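Local coordinates for phosphoserine aminotransferase SerC (Cytophaga hutchinsonii ATCC 33406, PDB 3FFR), which probably catalyses the pyridoxal-phosphate-dependent transamination between phosphoserine and 2-oxoglutarate in serine biosynthesis, at residues C81-S95 against P128-S142. Sequence-based numbering, arbitrary orientation.
With SER (serine), chain B.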
ATOM      1  N   CYS A  81      10.880  -0.710  17.257  1.00 27.93           N
ATOM      2  CA  CYS A  81      12.098  -0.185  17.838  1.00 27.78           C
ATOM      3  C   CYS A  81      12.023   0.607  19.132  1.00 26.63           C
ATOM      4  O   CYS A  81      13.042   1.023  19.649  1.00 27.77           O
ATOM      5  CB  CYS A  81      12.829   0.676  16.816  1.00 29.65           C
ATOM      6  SG  CYS A  81      13.163  -0.136  15.211  1.00 28.96           S
ATOM      7  N   VAL A  82      10.829   0.781  19.665  1.00 26.51           N
ATOM      8  CA  VAL A  82      10.670   1.552  20.889  1.00 25.31           C
ATOM      9  C   VAL A  82       9.893   0.784  21.936  1.00 27.47           C
ATOM     10  O   VAL A  82       8.739   0.444  21.742  1.00 27.64           O
ATOM     11  CB  VAL A  82       9.933   2.913  20.665  1.00 25.59           C
ATOM     12  CG1 VAL A  82       9.907   3.731  22.015  1.00 26.41           C
ATOM     13  CG2 VAL A  82      10.585   3.742  19.513  1.00 23.92           C
ATOM     14  N   GLU A  83      10.555   0.503  23.039  1.00 27.72           N
ATOM     15  CA  GLU A  83       9.890  -0.171  24.146  1.00 28.99           C
ATOM     16  C   GLU A  83       9.103   0.842  24.971  1.00 29.71           C
ATOM     17  O   GLU A  83       7.919   0.633  25.285  1.00 30.19           O
ATOM     18  CB  GLU A  83      10.894  -0.895  25.060  1.00 29.38           C
ATOM     19  CG  GLU A  83      10.183  -1.726  26.130  1.00 35.01           C
ATOM     20  CD  GLU A  83      11.140  -2.586  26.957  1.00 44.08           C
ATOM     21  OE1 GLU A  83      12.352  -2.484  26.755  1.00 41.60           O
ATOM     22  OE2 GLU A  83      10.670  -3.363  27.799  1.00 49.52           O
ATOM     23  N   LYS A  84       9.757   1.939  25.308  1.00 27.41           N
ATOM     24  CA  LYS A  84       9.180   2.941  26.205  0.50 27.41           C
ATOM     25  C   LYS A  84       9.203   4.388  25.721  1.00 29.36           C
ATOM     26  O   LYS A  84       8.184   5.078  25.736  1.00 29.16           O
ATOM     27  CB  LYS A  84       9.917   2.866  27.550  0.50 27.54           C
ATOM     28  CG  LYS A  84       9.840   1.493  28.210  0.50 28.62           C
ATOM     29  CD  LYS A  84      10.529   1.421  29.547  0.50 39.24           C
ATOM     30  CE  LYS A  84      10.366   0.035  30.143  0.50 42.78           C
ATOM     31  NZ  LYS A  84       8.913  -0.361  30.167  0.50 44.22           N
ATOM     32  N   LYS A  85      10.385   4.842  25.300  1.00 27.37           N
ATOM     33  CA  LYS A  85      10.582   6.257  24.963  1.00 26.52           C
ATOM     34  C   LYS A  85      11.309   6.576  23.685  1.00 27.45           C
ATOM     35  O   LYS A  85      12.299   5.956  23.323  1.00 26.22           O
ATOM     36  CB  LYS A  85      11.385   6.936  26.089  1.00 27.29           C
ATOM     37  CG  LYS A  85      10.833   6.789  27.524  1.00 29.74           C
ATOM     38  CD  LYS A  85      11.503   7.750  28.490  1.00 34.41           C
ATOM     39  CE  LYS A  85      10.940   7.591  29.883  1.00 34.53           C
ATOM     40  NZ  LYS A  85      11.491   8.614  30.825  1.00 33.31           N
ATOM     41  N   SER A  86      10.764   7.572  23.004  1.00 26.36           N
ATOM     42  CA  SER A  86      11.390   8.119  21.823  1.00 25.71           C
ATOM     43  C   SER A  86      11.645   9.612  22.020  1.00 26.73           C
ATOM     44  O   SER A  86      11.162  10.231  22.958  1.00 27.62           O
ATOM     45  CB  SER A  86      10.489   7.918  20.617  1.00 27.37           C
ATOM     46  OG  SER A  86       9.251   8.570  20.824  1.00 28.98           O
ATOM     47  N   PHE A  87      12.411  10.169  21.099  1.00 26.64           N
ATOM     48  CA  PHE A  87      12.738  11.623  21.087  1.00 25.71           C
ATOM     49  C   PHE A  87      12.485  12.124  19.680  1.00 25.92           C
ATOM     50  O   PHE A  87      12.941  11.502  18.703  1.00 26.32           O
ATOM     51  CB  PHE A  87      14.204  11.825  21.493  1.00 26.22           C
ATOM     52  CG  PHE A  87      14.708  13.239  21.351  1.00 25.19           C
ATOM     53  CD1 PHE A  87      15.171  13.710  20.138  1.00 27.20           C
ATOM     54  CD2 PHE A  87      14.741  14.072  22.440  1.00 28.94           C
ATOM     55  CE1 PHE A  87      15.615  14.994  20.018  1.00 29.35           C
ATOM     56  CE2 PHE A  87      15.214  15.378  22.323  1.00 32.73           C
ATOM     57  CZ  PHE A  87      15.631  15.835  21.121  1.00 26.35           C
ATOM     58  N   HIS A  88      11.762  13.244  19.573  1.00 25.49           N
ATOM     59  CA  HIS A  88      11.419  13.816  18.284  1.00 26.64           C
ATOM     60  C   HIS A  88      11.706  15.307  18.184  1.00 26.55           C
ATOM     61  O   HIS A  88      11.370  16.046  19.074  1.00 27.70           O
ATOM     62  CB  HIS A  88       9.891  13.662  18.037  1.00 26.65           C
ATOM     63  CG  HIS A  88       9.398  12.245  18.065  1.00 26.64           C
ATOM     64  ND1 HIS A  88       8.942  11.593  16.933  1.00 25.28           N
ATOM     65  CD2 HIS A  88       9.293  11.363  19.084  1.00 26.81           C
ATOM     66  CE1 HIS A  88       8.609  10.349  17.264  1.00 27.54           C
ATOM     67  NE2 HIS A  88       8.804  10.187  18.562  1.00 26.49           N
ATOM     68  N   CYS A  89      12.302  15.705  17.065  1.00 24.93           N
ATOM     69  CA  CYS A  89      12.400  17.133  16.699  1.00 24.25           C
ATOM     70  C   CYS A  89      11.128  17.484  15.942  1.00 26.95           C
ATOM     71  O   CYS A  89      10.854  16.909  14.882  1.00 28.65           O
ATOM     72  CB  CYS A  89      13.628  17.425  15.821  1.00 27.20           C
ATOM     73  SG  CYS A  89      15.160  17.507  16.785  1.00 29.48           S
ATOM     74  N   VAL A  90      10.362  18.416  16.489  1.00 25.94           N
ATOM     75  CA  VAL A  90       9.058  18.802  15.925  1.00 25.15           C
ATOM     76  C   VAL A  90       9.021  20.271  15.542  1.00 26.40           C
ATOM     77  O   VAL A  90       9.263  21.136  16.394  1.00 27.85           O
ATOM     78  CB  VAL A  90       7.922  18.496  16.944  1.00 27.19           C
ATOM     79  CG1 VAL A  90       6.555  19.049  16.452  1.00 27.58           C
ATOM     80  CG2 VAL A  90       7.860  16.971  17.229  1.00 25.73           C
ATOM     81  N   ASN A  91       8.738  20.529  14.270  1.00 27.07           N
ATOM     82  CA  ASN A  91       8.679  21.922  13.780  1.00 26.47           C
ATOM     83  C   ASN A  91       7.631  22.157  12.724  1.00 28.71           C
ATOM     84  O   ASN A  91       7.604  23.181  12.037  1.00 29.39           O
ATOM     85  CB  ASN A  91      10.048  22.421  13.294  1.00 28.34           C
ATOM     86  CG  ASN A  91      10.531  21.692  12.058  1.00 27.29           C
ATOM     87  OD1 ASN A  91      10.024  20.624  11.711  1.00 27.85           O
ATOM     88  ND2 ASN A  91      11.495  22.291  11.363  1.00 31.00           N
ATOM     89  N   GLY A  92       6.761  21.184  12.563  1.00 27.71           N
ATOM     90  CA  GLY A  92       5.681  21.306  11.583  1.00 26.79           C
ATOM     91  C   GLY A  92       4.739  20.132  11.632  1.00 27.25           C
ATOM     92  O   GLY A  92       4.842  19.245  12.494  1.00 27.72           O
ATOM     93  N   SER A  93       3.827  20.131  10.677  1.00 27.34           N
ATOM     94  CA  SER A  93       2.736  19.156  10.685  1.00 27.96           C
ATOM     95  C   SER A  93       3.128  17.693  10.573  1.00 28.06           C
ATOM     96  O   SER A  93       2.520  16.815  11.235  1.00 27.73           O
ATOM     97  CB  SER A  93       1.720  19.490   9.611  1.00 30.02           C
ATOM     98  OG  SER A  93       1.230  20.804   9.802  1.00 33.27           O
ATOM     99  N   PHE A  94       4.130  17.421   9.744  1.00 28.07           N
ATOM    100  CA  PHE A  94       4.562  16.019   9.549  1.00 27.10           C
ATOM    101  C   PHE A  94       5.361  15.513  10.747  1.00 27.15           C
ATOM    102  O   PHE A  94       5.056  14.448  11.296  1.00 28.07           O
ATOM    103  CB  PHE A  94       5.291  15.857   8.230  1.00 26.51           C
ATOM    104  CG  PHE A  94       4.375  16.068   7.074  1.00 28.28           C
ATOM    105  CD1 PHE A  94       3.549  15.050   6.654  1.00 32.96           C
ATOM    106  CD2 PHE A  94       4.250  17.305   6.494  1.00 27.70           C
ATOM    107  CE1 PHE A  94       2.664  15.251   5.603  1.00 36.89           C
ATOM    108  CE2 PHE A  94       3.358  17.537   5.469  1.00 31.15           C
ATOM    109  CZ  PHE A  94       2.569  16.513   5.003  1.00 34.66           C
ATOM    110  N   SER A  95       6.332  16.303  11.181  1.00 27.12           N
ATOM    111  CA  SER A  95       7.150  15.927  12.349  1.00 25.78           C
ATOM    112  C   SER A  95       6.270  15.825  13.606  1.00 27.02           C
ATOM    113  O   SER A  95       6.464  14.946  14.449  1.00 26.97           O
ATOM    114  CB  SER A  95       8.357  16.852  12.536  1.00 26.32           C
ATOM    115  OG  SER A  95       7.980  18.211  12.579  1.00 26.91           O
ATOM    116  N   PRO A 128      17.826  13.136  26.096  1.00 28.98           N
ATOM    117  CA  PRO A 128      17.904  12.308  27.290  1.00 28.77           C
ATOM    118  C   PRO A 128      18.481  10.944  27.002  1.00 27.76           C
ATOM    119  O   PRO A 128      18.226  10.335  25.948  1.00 28.12           O
ATOM    120  CB  PRO A 128      16.456  12.192  27.750  1.00 29.06           C
ATOM    121  CG  PRO A 128      15.792  13.426  27.203  1.00 31.78           C
ATOM    122  CD  PRO A 128      16.482  13.731  25.900  1.00 27.75           C
ATOM    123  N   ALA A 129      19.220  10.449  27.978  1.00 27.46           N
ATOM    124  CA  ALA A 129      19.879   9.163  27.845  1.00 27.02           C
ATOM    125  C   ALA A 129      18.926   8.010  27.635  1.00 29.28           C
ATOM    126  O   ALA A 129      19.261   7.024  26.959  1.00 31.78           O
ATOM    127  CB  ALA A 129      20.796   8.902  29.086  1.00 26.05           C
ATOM    128  N   ASP A 130      17.738   8.123  28.209  1.00 26.87           N
ATOM    129  CA  ASP A 130      16.748   7.017  28.133  1.00 27.80           C
ATOM    130  C   ASP A 130      15.881   7.054  26.869  1.00 27.52           C
ATOM    131  O   ASP A 130      14.998   6.234  26.690  1.00 27.77           O
ATOM    132  CB  ASP A 130      15.889   6.896  29.398  1.00 30.47           C
ATOM    133  CG  ASP A 130      15.007   8.086  29.643  1.00 32.80           C
ATOM    134  OD1 ASP A 130      15.109   9.077  28.886  1.00 29.66           O
ATOM    135  OD2 ASP A 130      14.222   8.023  30.625  1.00 34.17           O
ATOM    136  N   ALA A 131      16.149   8.021  25.997  1.00 26.28           N
ATOM    137  CA  ALA A 131      15.494   8.045  24.661  1.00 27.15           C
ATOM    138  C   ALA A 131      16.108   6.892  23.858  1.00 27.79           C
ATOM    139  O   ALA A 131      17.333   6.795  23.732  1.00 27.23           O
ATOM    140  CB  ALA A 131      15.730   9.373  23.929  1.00 26.33           C
ATOM    141  N   GLU A 132      15.260   6.039  23.300  1.00 27.92           N
ATOM    142  CA  GLU A 132      15.715   4.848  22.559  1.00 26.00           C
ATOM    143  C   GLU A 132      15.971   5.136  21.108  1.00 24.46           C
ATOM    144  O   GLU A 132      16.757   4.445  20.448  1.00 25.61           O
ATOM    145  CB  GLU A 132      14.689   3.712  22.678  1.00 26.44           C
ATOM    146  CG  GLU A 132      14.467   3.280  24.091  1.00 26.61           C
ATOM    147  CD  GLU A 132      13.264   2.354  24.245  1.00 29.05           C
ATOM    148  OE1 GLU A 132      13.209   1.374  23.475  1.00 28.08           O
ATOM    149  OE2 GLU A 132      12.427   2.591  25.167  1.00 28.42           O
ATOM    150  N   ILE A 133      15.227   6.113  20.606  1.00 26.70           N
ATOM    151  CA  ILE A 133      15.343   6.533  19.205  1.00 25.48           C
ATOM    152  C   ILE A 133      15.262   8.048  19.140  1.00 28.03           C
ATOM    153  O   ILE A 133      14.711   8.691  20.045  1.00 27.54           O
ATOM    154  CB  ILE A 133      14.292   5.863  18.282  1.00 26.52           C
ATOM    155  CG1 ILE A 133      12.907   6.499  18.462  1.00 24.61           C
ATOM    156  CG2 ILE A 133      14.238   4.301  18.503  1.00 23.36           C
ATOM    157  CD1 ILE A 133      11.857   6.067  17.360  1.00 29.16           C
ATOM    158  N   ILE A 134      15.888   8.586  18.093  1.00 26.96           N
ATOM    159  CA  ILE A 134      15.889  10.018  17.766  1.00 26.19           C
ATOM    160  C   ILE A 134      15.254  10.110  16.381  1.00 26.26           C
ATOM    161  O   ILE A 134      15.752   9.542  15.421  1.00 27.00           O
ATOM    162  CB  ILE A 134      17.323  10.621  17.738  1.00 26.78           C
ATOM    163  CG1 ILE A 134      17.918  10.653  19.150  1.00 27.52           C
ATOM    164  CG2 ILE A 134      17.340  12.038  17.138  1.00 24.39           C
ATOM    165  CD1 ILE A 134      19.443  10.774  19.172  1.00 25.23           C
ATOM    166  N   CYS A 135      14.203  10.901  16.290  1.00 24.74           N
ATOM    167  CA  CYS A 135      13.452  11.087  15.030  1.00 26.41           C
ATOM    168  C   CYS A 135      13.618  12.513  14.526  1.00 26.57           C
ATOM    169  O   CYS A 135      13.157  13.479  15.137  1.00 27.27           O
ATOM    170  CB  CYS A 135      11.977  10.788  15.216  1.00 27.01           C
ATOM    171  SG  CYS A 135      11.623   9.083  15.716  1.00 28.93           S
ATOM    172  N   LEU A 136      14.295  12.587  13.388  1.00 26.18           N
ATOM    173  CA  LEU A 136      14.633  13.829  12.746  1.00 26.87           C
ATOM    174  C   LEU A 136      13.906  13.928  11.432  1.00 25.78           C
ATOM    175  O   LEU A 136      13.672  12.922  10.782  1.00 27.32           O
ATOM    176  CB  LEU A 136      16.146  13.875  12.480  1.00 26.72           C
ATOM    177  CG  LEU A 136      17.030  13.688  13.726  1.00 26.17           C
ATOM    178  CD1 LEU A 136      18.539  13.666  13.356  1.00 27.94           C
ATOM    179  CD2 LEU A 136      16.700  14.739  14.800  1.00 27.07           C
ATOM    180  N   THR A 137      13.576  15.149  11.049  1.00 26.33           N
ATOM    181  CA  THR A 137      12.901  15.362   9.759  1.00 26.48           C
ATOM    182  C   THR A 137      13.795  16.210   8.887  1.00 28.01           C
ATOM    183  O   THR A 137      13.997  17.414   9.159  1.00 27.89           O
ATOM    184  CB  THR A 137      11.542  15.984   9.971  1.00 28.66           C
ATOM    185  OG1 THR A 137      10.704  15.056  10.693  1.00 28.85           O
ATOM    186  CG2 THR A 137      10.890  16.341   8.645  1.00 27.13           C
ATOM    187  N   HIS A 138      14.350  15.597   7.847  1.00 26.67           N
ATOM    188  CA  HIS A 138      15.282  16.346   6.983  1.00 25.25           C
ATOM    189  C   HIS A 138      14.578  17.487   6.271  1.00 26.39           C
ATOM    190  O   HIS A 138      15.135  18.577   6.060  1.00 27.83           O
ATOM    191  CB  HIS A 138      15.997  15.458   5.946  1.00 26.11           C
ATOM    192  CG  HIS A 138      16.755  16.263   4.957  1.00 25.82           C
ATOM    193  ND1 HIS A 138      16.212  16.641   3.733  1.00 27.62           N
ATOM    194  CD2 HIS A 138      17.917  16.941   5.082  1.00 27.91           C
ATOM    195  CE1 HIS A 138      17.059  17.451   3.130  1.00 30.47           C
ATOM    196  NE2 HIS A 138      18.095  17.661   3.934  1.00 27.43           N
ATOM    197  N   ASN A 139      13.337  17.236   5.880  1.00 25.81           N
ATOM    198  CA  ASN A 139      12.543  18.218   5.124  1.00 24.83           C
ATOM    199  C   ASN A 139      11.101  18.291   5.612  1.00 28.02           C
ATOM    200  O   ASN A 139      10.305  17.364   5.371  1.00 26.74           O
ATOM    201  CB  ASN A 139      12.615  17.927   3.621  1.00 27.55           C
ATOM    202  CG  ASN A 139      12.328  19.168   2.770  1.00 29.55           C
ATOM    203  OD1 ASN A 139      13.092  20.167   2.819  1.00 28.43           O
ATOM    204  ND2 ASN A 139      11.246  19.138   2.015  1.00 26.48           N
ATOM    205  N   GLU A 140      10.789  19.326   6.389  1.00 27.38           N
ATOM    206  CA  GLU A 140       9.424  19.477   6.961  1.00 26.04           C
ATOM    207  C   GLU A 140       8.617  20.168   5.885  1.00 27.59           C
ATOM    208  O   GLU A 140       8.639  21.392   5.715  1.00 26.91           O
ATOM    209  CB  GLU A 140       9.442  20.266   8.288  1.00 27.00           C
ATOM    210  CG  GLU A 140       8.068  20.568   8.863  1.00 27.88           C
ATOM    211  CD  GLU A 140       7.193  19.348   9.065  1.00 28.13           C
ATOM    212  OE1 GLU A 140       7.528  18.489   9.914  1.00 28.32           O
ATOM    213  OE2 GLU A 140       6.151  19.321   8.396  1.00 28.23           O
ATOM    214  N   THR A 141       7.913  19.321   5.155  1.00 25.79           N
ATOM    215  CA  THR A 141       7.205  19.703   3.940  1.00 25.66           C
ATOM    216  C   THR A 141       6.130  20.772   4.174  1.00 27.85           C
ATOM    217  O   THR A 141       5.799  21.556   3.286  1.00 27.91           O
ATOM    218  CB  THR A 141       6.528  18.460   3.317  1.00 27.73           C
ATOM    219  OG1 THR A 141       7.396  17.327   3.440  1.00 27.53           O
ATOM    220  CG2 THR A 141       6.180  18.684   1.827  1.00 27.31           C
ATOM    221  N   SER A 142       5.596  20.797   5.384  1.00 27.98           N
ATOM    222  CA  SER A 142       4.541  21.767   5.697  1.00 26.87           C
ATOM    223  C   SER A 142       5.059  23.207   5.743  1.00 26.46           C
ATOM    224  O   SER A 142       4.362  24.137   5.315  1.00 27.74           O
ATOM    225  CB  SER A 142       3.826  21.442   7.020  1.00 26.97           C
ATOM    226  OG  SER A 142       4.705  21.466   8.132  1.00 26.92           O
TER
HETATM  227  N   SER B 362      -1.080  13.790   3.514  0.75 31.52           N
HETATM  228  CA  SER B 362      -0.528  15.142   3.719  0.75 39.35           C
HETATM  229  C   SER B 362      -1.600  15.948   4.371  0.75 40.76           C
HETATM  230  O   SER B 362      -1.617  15.906   5.599  0.75 46.00           O
HETATM  231  CB  SER B 362       0.011  15.802   2.428  0.75 39.90           C
HETATM  232  OG  SER B 362       1.072  15.027   1.797  0.75 40.73           O
HETATM  233  OXT SER B 362      -2.449  16.585   3.755  0.75 40.10           O
HETATM  234  O   HOH W   1      11.048  14.564  13.413  1.00 26.94           O
HETATM  235  O   HOH W   2      13.051  20.387   9.202  1.00 34.47           O
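Neighbouring parallel strands in the large mixed sheet of a fold-type I PLP enzyme, 85-90 and 133-137, illustrate how a carboxylate beyond each end of a strand pair can gather backbone N-H groups of the neighbouring segment. In the middle, F87 N donates to I133 O, C135 N to F87 O (2.8 Å) and C89 N to C135 O. Past the last direct bond the strands separate, and one water donates to both C89 O and C135 O while accepting from T137 OG1. On the face bearing H88 and C135, the thiol of C135 approaches the imidazole obliquely, SG 4.0 Å from the ring centroid.

At the strand starts, E132 turns its carboxylate into the 83-85 backbone: OE1 takes E83 N (2.8 Å), whereas OE2 takes K84 N on its syn side and K85 N from above the plane. K211 adds a salt bridge to OE1.

At the other end E140 runs out opposite its own amide nitrogen (chi1 175°), then folds at chi2 (55°), which carries the carboxylate to the first turn of helix 93-104. OE2 receives F94 N (3.1 Å) and S142 OG (2.6 Å) from one face of its plane; S142 OG in turn accepts S93 N. The F94 ring, nearly coplanar with that carboxylate (18°), takes OE2 at its edge and brings CZ 3.6 Å from CA of the bound serine. OE1 is gripped twice by S95, through N on its syn lone pair and through OG at 2.7 Å.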